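Local coordinates for protein ochratoxinase (Aspergillus niger, PDB 4C65) that releases C-terminal amino acids, favouring aromatic ones, as a zinc-dependent amidohydrolase, and thereby hydrolyses the mycotoxin ochratoxin A to ochratoxin alpha and phenylalanine, at residues A[196-210]-A[235-248]. Residues are numbered along the deposited sequence; the frame is centred on the assembly and turned at random.
Sequences IRRGAKVIKVMASGG and AARQNRIVSAHVHG
Ile203 and Ile241 open a ladder of backbone hydrogen bonds that marks strands 203-206 and 242-246 as parallel neighbours: Ile203 N gives to Ile241 O, Ser243 N to Ile203 O, Val205 N to Ser243 O, His245 N to Val205 O and Ala207 N to His245 O. The axes approach to 4.5 Å, and their directions diverge by 25°.

Two polar side-chain groupings flank the ladder. At the N-terminal end, Arg240 meets Ala200 side-on: NE and NH2 both donate to Ala200 O, at 2.8 and 2.7 Å, with the oxygen close to the guanidinium plane. Arg240 NH1 holds Gln238 O, also close to that plane, so the group's rotation is fixed from two sides, while Ile196 CD1 lies over one face, 3.4 Å from Arg240 NE. At the C-terminal end, His245 NE2 donates to Gly209 O (3.0 Å), which lies in the ring plane although the nitrogen stands above the carbonyl plane. This zinc-binding ring extends over to residues 208-210 because chi1 of 166° sets CG opposite the backbone N. Obliquely to the ring comes Met206 SD, 4.4 Å from its centroid. Ser208 OG accepts from His247 N at 2.9 Å.

Apolar contacts gather on the face bearing Ile203, Val205, Val242 and Ala244, where Val205 CG2 touches Ala244 CB (3.8 Å). The reverse face carries Lys204, the active-site residue that binds both zincs, beside Ser243 and His245.

The pair belongs to the right-handed beta-alpha-beta unit of the twisted TIM barrel: connecting helix 225-237 packs Ile231 against Ile203, Val205 and Val242, Val192 of helix 185-198 also touches Ile203, and strand 262-263 continues the parallel sheet beyond strand 242-246.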
loop_
_atom_site.group_PDB
_atom_site.type_symbol
_atom_site.label_atom_id
_atom_site.label_comp_id
_atom_site.label_asym_id
_atom_site.label_seq_id
_atom_site.Cartn_x
_atom_site.Cartn_y
_atom_site.Cartn_z
ATOM N N ILE A 196 22.110 -0.852 13.733
ATOM C CA ILE A 196 22.956 -2.006 14.087
ATOM C C ILE A 196 22.925 -3.013 12.933
ATOM O O ILE A 196 23.950 -3.594 12.589
ATOM C CB ILE A 196 22.475 -2.716 15.354
ATOM C CG1 ILE A 196 22.510 -1.774 16.564
ATOM C CG2 ILE A 196 23.310 -3.947 15.618
ATOM C CD1 ILE A 196 23.904 -1.380 17.002
ATOM N N ARG A 197 21.738 -3.203 12.358
ATOM C CA ARG A 197 21.556 -4.099 11.207
ATOM C C ARG A 197 22.552 -3.837 10.079
ATOM O O ARG A 197 23.070 -4.791 9.500
ATOM C CB ARG A 197 20.157 -3.997 10.645
ATOM C CG ARG A 197 19.778 -5.117 9.693
ATOM C CD ARG A 197 18.336 -4.960 9.271
ATOM N NE ARG A 197 17.888 -6.132 8.566
ATOM C CZ ARG A 197 18.208 -6.449 7.323
ATOM N NH1 ARG A 197 18.885 -5.622 6.546
ATOM N NH2 ARG A 197 17.792 -7.588 6.852
ATOM N N ARG A 198 22.827 -2.551 9.804
ATOM C CA ARG A 198 23.770 -2.145 8.723
ATOM C C ARG A 198 25.210 -2.213 9.195
ATOM O O ARG A 198 26.122 -2.061 8.407
ATOM C CB ARG A 198 23.390 -0.779 8.017
ATOM C CG ARG A 198 22.186 -0.185 8.627
ATOM C CD ARG A 198 21.705 1.073 8.030
ATOM N NE ARG A 198 22.482 1.872 7.110
ATOM C CZ ARG A 198 22.237 3.160 6.911
ATOM N NH1 ARG A 198 21.264 3.782 7.577
ATOM N NH2 ARG A 198 22.942 3.851 6.043
ATOM N N GLY A 199 25.439 -2.516 10.470
ATOM C CA GLY A 199 26.797 -2.593 11.010
ATOM C C GLY A 199 27.240 -1.376 11.800
ATOM O O GLY A 199 28.434 -1.192 12.046
ATOM N N ALA A 200 26.296 -0.544 12.211
ATOM C CA ALA A 200 26.653 0.654 12.939
ATOM C C ALA A 200 27.441 0.312 14.208
ATOM O O ALA A 200 27.103 -0.609 14.933
ATOM C CB ALA A 200 25.419 1.456 13.278
ATOM N N LYS A 201 28.525 1.043 14.419
ATOM C CA LYS A 201 29.367 0.868 15.591
ATOM C C LYS A 201 29.174 2.014 16.589
ATOM O O LYS A 201 29.820 2.051 17.627
ATOM C CB LYS A 201 30.818 0.734 15.165
ATOM C CG LYS A 201 31.146 -0.690 14.761
ATOM C CD LYS A 201 32.486 -0.779 14.077
ATOM C CE LYS A 201 32.694 -2.172 13.429
ATOM N NZ LYS A 201 34.103 -2.621 13.519
ATOM N N VAL A 202 28.281 2.929 16.274
ATOM C CA VAL A 202 27.853 3.918 17.218
ATOM C C VAL A 202 26.401 4.255 16.903
ATOM O O VAL A 202 25.918 3.953 15.808
ATOM C CB VAL A 202 28.775 5.155 17.178
ATOM C CG1 VAL A 202 28.645 5.920 15.867
ATOM C CG2 VAL A 202 28.483 6.084 18.364
ATOM N N ILE A 203 25.696 4.870 17.857
ATOM C CA ILE A 203 24.362 5.414 17.575
ATOM C C ILE A 203 24.361 6.923 17.745
ATOM O O ILE A 203 24.894 7.453 18.719
ATOM C CB ILE A 203 23.261 4.758 18.446
ATOM C CG1 ILE A 203 23.187 3.258 18.192
ATOM C CG2 ILE A 203 21.882 5.375 18.150
ATOM C CD1 ILE A 203 22.806 2.874 16.772
ATOM N N LYS A 204 23.739 7.617 16.800
ATOM C CA LYS A 204 23.627 9.087 16.851
ATOM C C LYS A 204 22.176 9.527 16.948
ATOM O O LYS A 204 21.355 9.126 16.136
ATOM C CB LYS A 204 24.288 9.696 15.602
ATOM C CG LYS A 204 23.866 11.097 15.210
ATOM C CD LYS A 204 24.651 12.202 15.870
ATOM C CE LYS A 204 24.216 13.434 15.013
ATOM N NZ LYS A 204 24.477 13.510 13.504
ATOM N N VAL A 205 21.886 10.420 17.904
ATOM C CA VAL A 205 20.553 11.040 18.035
ATOM C C VAL A 205 20.628 12.555 17.903
ATOM O O VAL A 205 21.663 13.159 18.188
ATOM C CB VAL A 205 19.872 10.763 19.385
ATOM C CG1 VAL A 205 19.654 9.290 19.545
ATOM C CG2 VAL A 205 20.687 11.283 20.556
ATOM N N MET A 206 19.518 13.145 17.445
ATOM C CA MET A 206 19.335 14.578 17.467
ATOM C C MET A 206 18.587 14.840 18.767
ATOM O O MET A 206 17.449 14.433 18.935
ATOM C CB MET A 206 18.534 15.030 16.261
ATOM C CG MET A 206 19.138 14.634 14.916
ATOM S SD MET A 206 20.827 15.221 14.660
ATOM C CE MET A 206 20.943 15.107 12.860
ATOM N N ALA A 207 19.264 15.498 19.693
ATOM C CA ALA A 207 18.728 15.745 21.004
ATOM C C ALA A 207 18.450 17.216 21.211
ATOM O O ALA A 207 18.091 17.637 22.312
ATOM C CB ALA A 207 19.681 15.223 22.050
ATOM N N SER A 208 18.613 18.009 20.157
ATOM C CA SER A 208 18.155 19.390 20.164
ATOM C C SER A 208 18.042 19.910 18.748
ATOM O O SER A 208 18.400 19.225 17.795
ATOM C CB SER A 208 19.080 20.279 21.023
ATOM O OG SER A 208 20.260 20.570 20.333
ATOM N N GLY A 209 17.556 21.131 18.613
ATOM C CA GLY A 209 17.439 21.760 17.325
ATOM C C GLY A 209 18.770 22.017 16.656
ATOM O O GLY A 209 19.828 21.866 17.258
ATOM N N GLY A 210 18.690 22.425 15.395
ATOM C CA GLY A 210 19.847 22.695 14.577
ATOM C C GLY A 210 20.402 24.070 14.845
ATOM O O GLY A 210 19.687 24.956 15.325
ATOM N N ALA A 235 21.186 0.684 22.270
ATOM C CA ALA A 235 22.591 0.734 21.854
ATOM C C ALA A 235 23.474 -0.096 22.784
ATOM O O ALA A 235 24.248 -0.921 22.329
ATOM C CB ALA A 235 23.082 2.157 21.823
ATOM N N ALA A 236 23.274 0.106 24.084
ATOM C CA ALA A 236 24.039 -0.557 25.119
ATOM C C ALA A 236 23.979 -2.075 25.058
ATOM O O ALA A 236 24.962 -2.742 25.349
ATOM C CB ALA A 236 23.586 -0.078 26.478
ATOM N N ARG A 237 22.831 -2.635 24.698
ATOM C CA ARG A 237 22.679 -4.093 24.649
ATOM C C ARG A 237 23.566 -4.740 23.582
ATOM O O ARG A 237 23.947 -5.881 23.719
ATOM C CB ARG A 237 21.219 -4.464 24.468
ATOM C CG ARG A 237 20.892 -5.894 24.840
ATOM C CD ARG A 237 19.480 -6.008 25.333
ATOM N NE ARG A 237 18.626 -5.402 24.347
ATOM C CZ ARG A 237 17.785 -4.392 24.544
ATOM N NH1 ARG A 237 17.563 -3.834 25.737
ATOM N NH2 ARG A 237 17.132 -3.958 23.490
ATOM N N GLN A 238 23.941 -3.969 22.564
ATOM C CA GLN A 238 24.851 -4.435 21.563
ATOM C C GLN A 238 26.226 -3.757 21.697
ATOM O O GLN A 238 27.020 -3.747 20.755
ATOM C CB GLN A 238 24.265 -4.201 20.151
ATOM C CG GLN A 238 22.880 -4.794 19.926
ATOM C CD GLN A 238 22.841 -6.272 20.227
ATOM O OE1 GLN A 238 23.735 -7.026 19.837
ATOM N NE2 GLN A 238 21.791 -6.703 20.874
ATOM N N ASN A 239 26.517 -3.222 22.878
ATOM C CA ASN A 239 27.804 -2.599 23.152
ATOM C C ASN A 239 28.124 -1.399 22.293
ATOM O O ASN A 239 29.282 -1.197 21.885
ATOM C CB ASN A 239 28.945 -3.627 23.097
ATOM C CG ASN A 239 29.390 -4.063 24.483
ATOM O OD1 ASN A 239 28.601 -4.113 25.418
ATOM N ND2 ASN A 239 30.631 -4.453 24.592
ATOM N N ARG A 240 27.091 -0.599 22.011
ATOM C CA ARG A 240 27.295 0.697 21.385
ATOM C C ARG A 240 26.992 1.788 22.441
ATOM O O ARG A 240 26.172 1.595 23.323
ATOM C CB ARG A 240 26.387 0.885 20.211
ATOM C CG ARG A 240 26.914 0.345 18.904
ATOM C CD ARG A 240 27.071 -1.163 18.897
ATOM N NE ARG A 240 27.261 -1.624 17.532
ATOM C CZ ARG A 240 27.418 -2.890 17.159
ATOM N NH1 ARG A 240 27.435 -3.874 18.042
ATOM N NH2 ARG A 240 27.534 -3.155 15.872
ATOM N N ILE A 241 27.641 2.933 22.291
ATOM C CA ILE A 241 27.238 4.117 22.996
ATOM C C ILE A 241 26.509 5.078 22.033
ATOM O O ILE A 241 26.483 4.859 20.816
ATOM C CB ILE A 241 28.427 4.820 23.620
ATOM C CG1 ILE A 241 29.424 5.246 22.543
ATOM C CG2 ILE A 241 29.062 3.917 24.673
ATOM C CD1 ILE A 241 30.323 6.375 22.975
ATOM N N VAL A 242 25.845 6.080 22.611
ATOM C CA VAL A 242 25.064 7.005 21.836
ATOM C C VAL A 242 25.762 8.333 21.870
ATOM O O VAL A 242 26.218 8.794 22.917
ATOM C CB VAL A 242 23.644 7.157 22.398
ATOM C CG1 VAL A 242 22.911 8.277 21.692
ATOM C CG2 VAL A 242 22.884 5.856 22.293
ATOM N N SER A 243 25.848 8.942 20.704
ATOM C CA SER A 243 26.328 10.284 20.568
ATOM C C SER A 243 25.126 11.155 20.314
ATOM O O SER A 243 24.285 10.840 19.465
ATOM C CB SER A 243 27.292 10.378 19.376
ATOM O OG SER A 243 27.663 11.727 19.127
ATOM N N ALA A 244 25.072 12.284 21.010
ATOM C CA ALA A 244 23.951 13.192 20.938
ATOM C C ALA A 244 24.357 14.568 20.416
ATOM O O ALA A 244 25.219 15.222 20.997
ATOM C CB ALA A 244 23.355 13.343 22.319
ATOM N N HIS A 245 23.717 14.985 19.318
ATOM C CA HIS A 245 23.723 16.359 18.853
ATOM C C HIS A 245 22.982 17.215 19.868
ATOM O O HIS A 245 21.774 17.073 20.038
ATOM C CB HIS A 245 23.070 16.414 17.476
ATOM C CG HIS A 245 22.712 17.784 17.005
ATOM N ND1 HIS A 245 23.405 18.410 15.996
ATOM C CD2 HIS A 245 21.685 18.611 17.325
ATOM C CE1 HIS A 245 22.857 19.587 15.749
ATOM N NE2 HIS A 245 21.803 19.730 16.535
ATOM N N VAL A 246 23.707 18.095 20.557
ATOM C CA VAL A 246 23.112 19.020 21.549
ATOM C C VAL A 246 23.676 20.439 21.483
ATOM O O VAL A 246 24.891 20.646 21.395
ATOM C CB VAL A 246 23.281 18.498 22.996
ATOM C CG1 VAL A 246 22.364 17.318 23.250
ATOM C CG2 VAL A 246 24.721 18.106 23.281
ATOM N N HIS A 247 22.796 21.422 21.542
ATOM C CA HIS A 247 23.220 22.810 21.639
ATOM C C HIS A 247 22.735 23.371 22.967
ATOM O O HIS A 247 23.536 23.579 23.890
ATOM C CB HIS A 247 22.686 23.633 20.454
ATOM C CG HIS A 247 23.398 23.363 19.163
ATOM N ND1 HIS A 247 24.712 23.723 18.948
ATOM C CD2 HIS A 247 22.990 22.758 18.027
ATOM C CE1 HIS A 247 25.084 23.342 17.741
ATOM N NE2 HIS A 247 24.055 22.759 17.158
ATOM N N GLY A 248 21.434 23.601 23.076
ATOM C CA GLY A 248 20.873 24.181 24.284
ATOM C C GLY A 248 21.070 23.287 25.491
ATOM O O GLY A 248 21.145 22.069 25.361
#